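Local coordinates for protein glycerate dehydrogenase (Bacillus sp. 5mfcol3.1, PDB 6P2I) that probably reduces acyclic imino acids, formed in situ by a partner oxidase, asymmetrically to amino acids with NADPH as the hydride donor, at residues 96-101 with 151-156. Numbering follows the deposited sequence.
Sequences QYSKQA and GQIGQT. With NAP (NADP nicotinamide-adenine-dinucleotide phosphate), chain C; DAR (D-arginine), chain D; EDO (1,2-ethanediol), chain I.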
ATOM      1  N   GLN A  96      13.322  -3.998 -18.382  1.00 17.10           N
ATOM      2  CA  GLN A  96      12.908  -4.598 -17.109  1.00 18.64           C
ATOM      3  C   GLN A  96      13.286  -3.802 -15.869  1.00 20.80           C
ATOM      4  O   GLN A  96      12.910  -4.207 -14.762  1.00 21.65           O
ATOM      5  CB  GLN A  96      13.484  -6.019 -16.981  1.00 22.44           C
ATOM      6  CG  GLN A  96      13.170  -6.927 -18.151  1.00 30.42           C
ATOM      7  CD  GLN A  96      13.377  -8.397 -17.832  1.00 27.80           C
ATOM      8  OE1 GLN A  96      13.378  -8.804 -16.665  1.00 29.10           O
ATOM      9  NE2 GLN A  96      13.536  -9.208 -18.873  1.00 32.05           N
ATOM     10  N   TYR A  97      13.996  -2.678 -16.015  1.00 19.36           N
ATOM     11  CA  TYR A  97      14.574  -1.999 -14.860  1.00 20.98           C
ATOM     12  C   TYR A  97      13.538  -1.659 -13.795  1.00 20.05           C
ATOM     13  O   TYR A  97      13.861  -1.675 -12.605  1.00 20.38           O
ATOM     14  CB  TYR A  97      15.297  -0.710 -15.310  1.00 21.37           C
ATOM     15  CG  TYR A  97      14.365   0.368 -15.832  1.00 19.26           C
ATOM     16  CD1 TYR A  97      13.896   0.345 -17.150  1.00 20.92           C
ATOM     17  CD2 TYR A  97      13.965   1.420 -15.018  1.00 19.02           C
ATOM     18  CE1 TYR A  97      13.027   1.327 -17.615  1.00 20.89           C
ATOM     19  CE2 TYR A  97      13.095   2.395 -15.478  1.00 19.88           C
ATOM     20  CZ  TYR A  97      12.631   2.343 -16.771  1.00 24.21           C
ATOM     21  OH  TYR A  97      11.771   3.323 -17.219  1.00 28.23           O
ATOM     22  N   SER A  98      12.308  -1.328 -14.186  1.00 19.33           N
ATOM     23  CA  SER A  98      11.367  -0.778 -13.216  1.00 19.48           C
ATOM     24  C   SER A  98      10.300  -1.764 -12.754  1.00 19.61           C
ATOM     25  O   SER A  98       9.443  -1.375 -11.960  1.00 19.81           O
ATOM     26  CB  SER A  98      10.663   0.463 -13.785  1.00 21.83           C
ATOM     27  OG  SER A  98       9.654   0.083 -14.705  1.00 24.94           O
ATOM     28  N   LYS A  99      10.316  -3.007 -13.226  1.00 18.30           N
ATOM     29  CA  LYS A  99       9.124  -3.842 -13.050  1.00 18.96           C
ATOM     30  C   LYS A  99       8.802  -4.085 -11.577  1.00 17.68           C
ATOM     31  O   LYS A  99       7.622  -4.120 -11.204  1.00 18.59           O
ATOM     32  CB  LYS A  99       9.247  -5.159 -13.820  1.00 19.66           C
ATOM     33  CG  LYS A  99      10.287  -6.175 -13.367  1.00 22.38           C
ATOM     34  CD  LYS A  99      10.265  -7.377 -14.336  1.00 22.62           C
ATOM     35  CE  LYS A  99      11.287  -8.446 -13.929  1.00 26.07           C
ATOM     36  NZ  LYS A  99      11.120  -9.726 -14.692  1.00 25.24           N
ATOM     37  N   GLN A 100       9.820  -4.228 -10.721  1.00 20.65           N
ATOM     38  CA  GLN A 100       9.525  -4.415  -9.296  1.00 21.47           C
ATOM     39  C   GLN A 100       9.014  -3.123  -8.669  1.00 20.50           C
ATOM     40  O   GLN A 100       8.063  -3.143  -7.873  1.00 18.74           O
ATOM     41  CB  GLN A 100      10.762  -4.921  -8.549  1.00 18.97           C
ATOM     42  CG  GLN A 100      10.504  -5.200  -7.064  1.00 19.57           C
ATOM     43  CD  GLN A 100       9.638  -6.424  -6.856  1.00 24.75           C
ATOM     44  OE1 GLN A 100       9.653  -7.360  -7.666  1.00 23.87           O
ATOM     45  NE2 GLN A 100       8.876  -6.435  -5.758  1.00 22.72           N
ATOM     46  N   ALA A 101       9.643  -1.993  -9.005  1.00 16.36           N
ATOM     47  CA  ALA A 101       9.187  -0.697  -8.505  1.00 19.77           C
ATOM     48  C   ALA A 101       7.738  -0.431  -8.903  1.00 18.60           C
ATOM     49  O   ALA A 101       6.921  -0.013  -8.074  1.00 18.12           O
ATOM     50  CB  ALA A 101      10.100   0.417  -9.029  1.00 17.89           C
ATOM     51  N   GLY A 151       2.783  -8.983 -19.141  1.00 20.14           N
ATOM     52  CA  GLY A 151       4.177  -9.093 -19.522  1.00 20.96           C
ATOM     53  C   GLY A 151       5.083  -8.947 -18.317  1.00 22.15           C
ATOM     54  O   GLY A 151       4.806  -9.500 -17.246  1.00 21.50           O
ATOM     55  N   GLN A 152       6.165  -8.179 -18.487  1.00 20.55           N
ATOM     56  CA  GLN A 152       7.150  -8.018 -17.419  1.00 23.34           C
ATOM     57  C   GLN A 152       6.501  -7.495 -16.143  1.00 27.53           C
ATOM     58  O   GLN A 152       6.674  -8.073 -15.061  1.00 21.44           O
ATOM     59  CB  GLN A 152       8.270  -7.078 -17.860  1.00 21.11           C
ATOM     60  CG  GLN A 152       9.099  -7.584 -19.035  1.00 25.63           C
ATOM     61  CD  GLN A 152       9.840  -8.884 -18.730  1.00 35.81           C
ATOM     62  OE1 GLN A 152      10.181  -9.175 -17.579  1.00 28.22           O
ATOM     63  NE2 GLN A 152      10.102  -9.663 -19.769  1.00 38.66           N
ATOM     64  N   ILE A 153       5.748  -6.399 -16.244  1.00 22.50           N
ATOM     65  CA  ILE A 153       5.194  -5.795 -15.036  1.00 23.90           C
ATOM     66  C   ILE A 153       3.944  -6.535 -14.582  1.00 21.39           C
ATOM     67  O   ILE A 153       3.790  -6.834 -13.388  1.00 22.06           O
ATOM     68  CB  ILE A 153       4.938  -4.286 -15.248  1.00 21.37           C
ATOM     69  CG1 ILE A 153       6.235  -3.608 -15.667  1.00 23.44           C
ATOM     70  CG2 ILE A 153       4.432  -3.647 -13.938  1.00 21.67           C
ATOM     71  CD1 ILE A 153       6.123  -2.093 -15.982  1.00 22.96           C
ATOM     72  N   GLY A 154       3.046  -6.870 -15.515  1.00 18.85           N
ATOM     73  CA  GLY A 154       1.845  -7.606 -15.138  1.00 20.62           C
ATOM     74  C   GLY A 154       2.163  -8.896 -14.405  1.00 21.00           C
ATOM     75  O   GLY A 154       1.517  -9.229 -13.407  1.00 19.92           O
ATOM     76  N   GLN A 155       3.182  -9.623 -14.865  1.00 19.93           N
ATOM     77  CA  GLN A 155       3.540 -10.872 -14.188  1.00 20.92           C
ATOM     78  C   GLN A 155       4.138 -10.620 -12.812  1.00 21.79           C
ATOM     79  O   GLN A 155       3.979 -11.449 -11.908  1.00 21.02           O
ATOM     80  CB  GLN A 155       4.512 -11.676 -15.044  1.00 22.92           C
ATOM     81  CG  GLN A 155       3.833 -12.358 -16.211  1.00 25.85           C
ATOM     82  CD  GLN A 155       4.815 -13.102 -17.086  1.00 31.67           C
ATOM     83  OE1 GLN A 155       5.653 -13.847 -16.589  1.00 34.76           O
ATOM     84  NE2 GLN A 155       4.715 -12.906 -18.397  1.00 30.77           N
ATOM     85  N   THR A 156       4.844  -9.505 -12.634  1.00 20.07           N
ATOM     86  CA  THR A 156       5.360  -9.180 -11.308  1.00 22.15           C
ATOM     87  C   THR A 156       4.220  -8.852 -10.358  1.00 21.84           C
ATOM     88  O   THR A 156       4.218  -9.302  -9.202  1.00 22.41           O
ATOM     89  CB  THR A 156       6.367  -8.023 -11.387  1.00 22.76           C
ATOM     90  OG1 THR A 156       7.374  -8.328 -12.363  1.00 22.50           O
ATOM     91  CG2 THR A 156       7.059  -7.831 -10.044  1.00 22.30           C
TER
HETATM   92  PA  NAP C 401       5.613  -5.960 -21.770  1.00 21.62           P
HETATM   93  O1A NAP C 401       5.841  -5.664 -23.238  1.00 22.64           O
HETATM   94  O2A NAP C 401       6.505  -6.937 -21.064  1.00 21.02           O
HETATM   95  O5B NAP C 401       4.110  -6.478 -21.610  1.00 22.26           O
HETATM   96  C5B NAP C 401       3.038  -5.876 -22.328  1.00 22.60           C
HETATM   97  C4B NAP C 401       1.806  -6.746 -22.114  1.00 23.10           C
HETATM   98  O4B NAP C 401       0.705  -6.096 -22.753  1.00 25.29           O
HETATM   99  C3B NAP C 401       1.942  -8.122 -22.773  1.00 21.31           C
HETATM  100  O3B NAP C 401       1.154  -9.077 -22.035  1.00 23.54           O
HETATM  101  C2B NAP C 401       1.297  -7.929 -24.124  1.00 24.59           C
HETATM  102  O2B NAP C 401       0.794  -9.135 -24.677  1.00 24.99           O
HETATM  103  C1B NAP C 401       0.163  -7.008 -23.715  1.00 26.11           C
HETATM  104  N9A NAP C 401      -0.409  -6.317 -24.881  1.00 24.92           N
HETATM  105  C8A NAP C 401       0.259  -5.620 -25.822  1.00 26.79           C
HETATM  106  N7A NAP C 401      -0.603  -5.146 -26.755  1.00 25.88           N
HETATM  107  C5A NAP C 401      -1.833  -5.568 -26.407  1.00 30.94           C
HETATM  108  C6A NAP C 401      -3.198  -5.426 -26.949  1.00 32.67           C
HETATM  109  N6A NAP C 401      -3.417  -4.724 -28.087  1.00 31.48           N
HETATM  110  N1A NAP C 401      -4.203  -6.015 -26.270  1.00 30.10           N
HETATM  111  C2A NAP C 401      -4.001  -6.716 -25.132  1.00 31.41           C
HETATM  112  N3A NAP C 401      -2.790  -6.893 -24.571  1.00 25.00           N
HETATM  113  C4A NAP C 401      -1.696  -6.343 -25.170  1.00 25.99           C
HETATM  114  O3  NAP C 401       5.561  -4.513 -21.054  1.00 20.57           O
HETATM  115  PN  NAP C 401       5.904  -4.164 -19.522  1.00 21.00           P
HETATM  116  O1N NAP C 401       7.395  -4.196 -19.303  1.00 22.24           O
HETATM  117  O2N NAP C 401       5.031  -4.991 -18.605  1.00 20.02           O
HETATM  118  O5D NAP C 401       5.450  -2.624 -19.482  1.00 21.87           O
HETATM  119  C5D NAP C 401       4.090  -2.267 -19.757  1.00 21.60           C
HETATM  120  C4D NAP C 401       3.929  -0.753 -19.765  1.00 23.08           C
HETATM  121  O4D NAP C 401       4.181  -0.248 -18.457  1.00 23.54           O
HETATM  122  C3D NAP C 401       4.939  -0.011 -20.628  1.00 24.46           C
HETATM  123  O3D NAP C 401       4.573   0.009 -22.016  1.00 26.25           O
HETATM  124  C2D NAP C 401       4.948   1.371 -19.993  1.00 23.48           C
HETATM  125  O2D NAP C 401       4.049   2.230 -20.705  1.00 25.44           O
HETATM  126  C1D NAP C 401       4.465   1.142 -18.559  1.00 21.91           C
HETATM  127  N1N NAP C 401       5.502   1.530 -17.595  1.00 24.53           N
HETATM  128  C2N NAP C 401       5.216   2.441 -16.649  1.00 24.42           C
HETATM  129  C3N NAP C 401       6.178   2.850 -15.729  1.00 22.20           C
HETATM  130  C7N NAP C 401       5.844   3.894 -14.693  1.00 24.82           C
HETATM  131  O7N NAP C 401       6.753   4.466 -14.109  1.00 26.71           O
HETATM  132  N7N NAP C 401       4.567   4.231 -14.462  1.00 21.84           N
HETATM  133  C4N NAP C 401       7.458   2.295 -15.802  1.00 25.25           C
HETATM  134  C5N NAP C 401       7.738   1.358 -16.799  1.00 22.28           C
HETATM  135  C6N NAP C 401       6.729   0.988 -17.682  1.00 23.32           C
HETATM  136  P2B NAP C 401       1.690 -10.151 -25.556  1.00 26.02           P
HETATM  137  O1X NAP C 401       2.297  -9.308 -26.665  1.00 27.02           O
HETATM  138  O2X NAP C 401       2.735 -10.680 -24.611  1.00 30.92           O
HETATM  139  O3X NAP C 401       0.700 -11.199 -25.987  1.00 27.96           O
HETATM  140  N   DAR D 402       7.311   5.763 -18.843  1.00 31.15           N
HETATM  141  CA  DAR D 402       8.026   4.812 -17.992  1.00 34.85           C
HETATM  142  CB  DAR D 402       8.885   5.530 -16.940  1.00 33.00           C
HETATM  143  CG  DAR D 402       9.994   6.399 -17.542  1.00 36.64           C
HETATM  144  CD  DAR D 402      11.063   6.749 -16.511  1.00 36.52           C
HETATM  145  NE  DAR D 402      12.226   7.474 -17.022  1.00 26.49           N
HETATM  146  CZ  DAR D 402      13.455   6.958 -16.922  1.00 24.93           C
HETATM  147  NH1 DAR D 402      13.623   5.637 -16.799  1.00 23.02           N
HETATM  148  NH2 DAR D 402      14.530   7.746 -16.947  1.00 23.36           N
HETATM  149  C   DAR D 402       8.826   3.837 -18.837  1.00 26.12           C
HETATM  150  O   DAR D 402       9.888   3.319 -18.435  1.00 33.46           O
HETATM  151  OXT DAR D 402       8.380   3.556 -19.948  1.00 30.18           O
HETATM  152  C1  EDO I 403       7.532  -9.911  -6.753  1.00 32.51           C
HETATM  153  O1  EDO I 403       8.854  -9.831  -7.317  1.00 29.53           O
HETATM  154  C2  EDO I 403       7.625 -10.160  -5.252  1.00 34.24           C
HETATM  155  O2  EDO I 403       8.062  -8.973  -4.575  1.00 27.83           O
HETATM  156  O   HOH W   1       8.241 -10.442 -14.791  1.00 27.06           O
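The long chain of K99 reaches across the start of helix 152-163, and its methylenes make the tight part of the contact. K99 CB rests on I153 CG1 at 3.9 Å, while K99 CD lies against T156 OG1 at 3.6 Å, the K99 and T156 side chains crossing at about a right angle. The threonine suits this place because its hydroxyl donates to Q152 O (2.8 Å) within its own helix while still offering OG1 to the K99 chain, and its methyl CG2 faces Q100 OE1. Beyond CG the lysine is extended, and this straight run delivers NZ to the wetter side. There NZ donates to Q152 OE1 at 3.1 Å, almost straight along the C=O axis (176°), to Q96 OE1 from above its carbonyl plane, and to a water that also bridges to Q152 O. G151 and the start of helix 152-163 belong to the glycine-rich turn of the Rossmann-type dinucleotide-binding domain: Q152 N and I153 N donate to NADP pyrophosphate oxygens, I153 N to O2N at 2.8 Å, and I153 CD1 packs near the nicotinamide. On the partly exposed side the Q96 and Q152 amides stack, their planes 22° apart, with both carbonyl oxygens drawn to the one ammonium, whose charge probably offsets their mutual repulsion. An alanine in place of Q96 would probably leave the Q152 amide without its stacking partner and K99 NZ with one acceptor fewer. Next along, S98 OG approaches nicotinamide C5N, and Y97 extends the same segment to the D-arginine pocket.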